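Local atomic coordinates of lipoprotein (Colwellia psychrerythraea, PDB entry 3O0Y), a protein that is of unknown function but, as a putative lipoprotein of the DUF885 family, probably shares ancestry with metallopeptidases. Residues D511-H515 with W549-L554. Residues are numbered along the deposited sequence.
Sequences DTGLH and WPGQAL
D511-H515 is the last turn of helix 491-515. It faces W549-L554, the loop joining helices 536-548 and 555-574. The closest CA pair is D511 and G551, 6.5 Å apart. W549 leaves helical phi/psi and points its CB away. P550 (-49/128) and G551 (90/-22) form the corners of a type II turn, closed by Q552 N to W549 O at 3.2 Å. P550 CB lies 3.6 Å from the H515 ring centroid, a CH-pi contact over the face; H515 is m, with NE2 hydrogen-bonded to Y546 O. G551 N makes weak hydrogen bonds to D511 OD2 (3.2 Å) and D511 OD1 (3.4 Å). One water donates to D511 OD1 and W549 O (both 2.7 Å) and accepts from A553 N (3.0 Å). L554 CD2 packs on T512 CG2 at 4.1 Å. D511 is t, and its OD2 is hydrogen-bonded to Y288 OH. The direct polar link between helix end and turn is thus weak. The water adds to it, while Y288 holds the buried carboxylate from the side of helix 284-296.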
ATOM      1  N   ASP A 511       4.788 -16.279  -1.023  1.00  7.57           N
ATOM      2  CA  ASP A 511       5.612 -15.313  -1.781  1.00  7.40           C
ATOM      3  C   ASP A 511       6.996 -15.903  -1.973  1.00  7.34           C
ATOM      4  O   ASP A 511       7.516 -15.910  -3.093  1.00  8.55           O
ATOM      5  CB  ASP A 511       5.662 -13.972  -1.041  1.00  6.33           C
ATOM      6  CG  ASP A 511       6.340 -12.880  -1.835  1.00  7.88           C
ATOM      7  OD1 ASP A 511       5.678 -12.288  -2.701  1.00 11.08           O
ATOM      8  OD2 ASP A 511       7.550 -12.678  -1.623  1.00 11.12           O
ATOM      9  N   THR A 512       7.559 -16.476  -0.900  1.00  5.80           N
ATOM     10  CA  THR A 512       8.863 -17.171  -1.046  1.00  8.78           C
ATOM     11  C   THR A 512       8.692 -18.427  -1.945  1.00  8.84           C
ATOM     12  O   THR A 512       9.588 -18.809  -2.691  1.00 10.30           O
ATOM     13  CB  THR A 512       9.453 -17.559   0.281  1.00  7.90           C
ATOM     14  OG1 THR A 512       8.513 -18.337   1.071  1.00  6.82           O
ATOM     15  CG2 THR A 512       9.840 -16.343   1.114  1.00  8.73           C
ATOM     16  N   GLY A 513       7.527 -19.078  -1.823  1.00  9.23           N
ATOM     17  CA  GLY A 513       7.166 -20.249  -2.681  1.00  7.40           C
ATOM     18  C   GLY A 513       7.304 -19.925  -4.154  1.00  7.90           C
ATOM     19  O   GLY A 513       8.072 -20.591  -4.866  1.00  9.03           O
ATOM     20  N   LEU A 514       6.544 -18.948  -4.594  1.00  6.79           N
ATOM     21  CA  LEU A 514       6.561 -18.495  -5.992  1.00  6.70           C
ATOM     22  C   LEU A 514       7.921 -17.985  -6.443  1.00  7.58           C
ATOM     23  O   LEU A 514       8.378 -18.320  -7.535  1.00  7.42           O
ATOM     24  CB  LEU A 514       5.576 -17.331  -6.138  1.00  7.48           C
ATOM     25  CG  LEU A 514       4.115 -17.682  -6.086  1.00  8.59           C
ATOM     26  CD1 LEU A 514       3.300 -16.389  -5.731  1.00  8.59           C
ATOM     27  CD2 LEU A 514       3.601 -18.294  -7.367  1.00  8.10           C
ATOM     28  N   HIS A 515       8.548 -17.134  -5.646  1.00  6.99           N
ATOM     29  CA  HIS A 515       9.651 -16.326  -6.162  1.00  7.96           C
ATOM     30  C   HIS A 515      11.024 -16.964  -5.959  1.00  9.09           C
ATOM     31  O   HIS A 515      11.976 -16.601  -6.647  1.00 10.26           O
ATOM     32  CB  HIS A 515       9.607 -14.949  -5.519  1.00  8.01           C
ATOM     33  CG  HIS A 515       8.438 -14.130  -6.009  1.00  8.83           C
ATOM     34  ND1 HIS A 515       8.222 -13.899  -7.356  1.00  8.36           N
ATOM     35  CD2 HIS A 515       7.388 -13.575  -5.358  1.00  6.74           C
ATOM     36  CE1 HIS A 515       7.140 -13.156  -7.498  1.00  9.40           C
ATOM     37  NE2 HIS A 515       6.620 -12.939  -6.297  1.00  7.59           N
ATOM     38  N   TRP A 549       4.207  -8.121  -7.437  1.00  7.14           N
ATOM     39  CA  TRP A 549       4.860  -7.384  -6.327  1.00  7.41           C
ATOM     40  C   TRP A 549       5.758  -8.258  -5.456  1.00  6.81           C
ATOM     41  O   TRP A 549       5.551  -8.393  -4.271  1.00  6.30           O
ATOM     42  CB  TRP A 549       3.816  -6.756  -5.403  1.00  6.62           C
ATOM     43  CG  TRP A 549       2.969  -5.712  -5.958  1.00  6.83           C
ATOM     44  CD1 TRP A 549       3.135  -5.016  -7.126  1.00  8.44           C
ATOM     45  CD2 TRP A 549       1.817  -5.132  -5.321  1.00  6.21           C
ATOM     46  NE1 TRP A 549       2.134  -4.091  -7.273  1.00  9.99           N
ATOM     47  CE2 TRP A 549       1.309  -4.149  -6.185  1.00  9.62           C
ATOM     48  CE3 TRP A 549       1.149  -5.377  -4.122  1.00  8.98           C
ATOM     49  CZ2 TRP A 549       0.174  -3.413  -5.880  1.00  8.72           C
ATOM     50  CZ3 TRP A 549       0.009  -4.675  -3.829  1.00 10.47           C
ATOM     51  CH2 TRP A 549      -0.450  -3.671  -4.685  1.00 10.34           C
ATOM     52  N   PRO A 550       6.759  -8.925  -6.038  1.00  7.44           N
ATOM     53  CA  PRO A 550       7.623  -9.752  -5.232  1.00  7.21           C
ATOM     54  C   PRO A 550       8.181  -9.101  -3.982  1.00  7.39           C
ATOM     55  O   PRO A 550       8.736  -8.009  -4.011  1.00  6.11           O
ATOM     56  CB  PRO A 550       8.768 -10.146  -6.187  1.00  7.59           C
ATOM     57  CG  PRO A 550       8.422  -9.596  -7.457  1.00 11.35           C
ATOM     58  CD  PRO A 550       7.336  -8.595  -7.319  1.00 10.35           C
ATOM     59  N   GLY A 551       7.991  -9.809  -2.866  1.00  7.51           N
ATOM     60  CA  GLY A 551       8.461  -9.428  -1.549  1.00  6.96           C
ATOM     61  C   GLY A 551       7.531  -8.597  -0.709  1.00  4.61           C
ATOM     62  O   GLY A 551       7.709  -8.533   0.536  1.00  6.79           O
ATOM     63  N   GLN A 552       6.600  -7.902  -1.336  1.00  6.17           N
ATOM     64  CA  GLN A 552       5.714  -6.946  -0.659  1.00  3.88           C
ATOM     65  C   GLN A 552       4.895  -7.691   0.397  1.00  5.17           C
ATOM     66  O   GLN A 552       4.696  -7.125   1.495  1.00  5.86           O
ATOM     67  CB  GLN A 552       4.836  -6.101  -1.590  1.00  3.55           C
ATOM     68  CG  GLN A 552       4.037  -4.979  -0.884  1.00  8.35           C
ATOM     69  CD  GLN A 552       2.821  -5.396  -0.118  1.00  6.14           C
ATOM     70  OE1 GLN A 552       2.137  -6.358  -0.487  1.00  7.87           O
ATOM     71  NE2 GLN A 552       2.440  -4.593   0.936  1.00  4.94           N
ATOM     72  N   ALA A 553       4.494  -8.929   0.122  1.00  6.07           N
ATOM     73  CA  ALA A 553       3.656  -9.693   1.027  1.00  5.20           C
ATOM     74  C   ALA A 553       4.414 -10.127   2.246  1.00  6.13           C
ATOM     75  O   ALA A 553       3.808 -10.633   3.201  1.00  7.85           O
ATOM     76  CB  ALA A 553       3.102 -10.996   0.320  1.00  7.19           C
ATOM     77  N   LEU A 554       5.744  -9.992   2.251  1.00  5.06           N
ATOM     78  CA  LEU A 554       6.558 -10.395   3.394  1.00  5.83           C
ATOM     79  C   LEU A 554       6.516  -9.391   4.572  1.00  7.16           C
ATOM     80  O   LEU A 554       6.751  -9.774   5.717  1.00  7.37           O
ATOM     81  CB  LEU A 554       8.001 -10.626   2.946  1.00  6.55           C
ATOM     82  CG  LEU A 554       8.201 -11.579   1.804  1.00  5.73           C
ATOM     83  CD1 LEU A 554       9.745 -11.607   1.493  1.00  5.58           C
ATOM     84  CD2 LEU A 554       7.659 -13.002   2.041  1.00  4.62           C
TER
HETATM   85  O   HOH W   1       4.217 -10.039  -2.636  1.00  6.16           O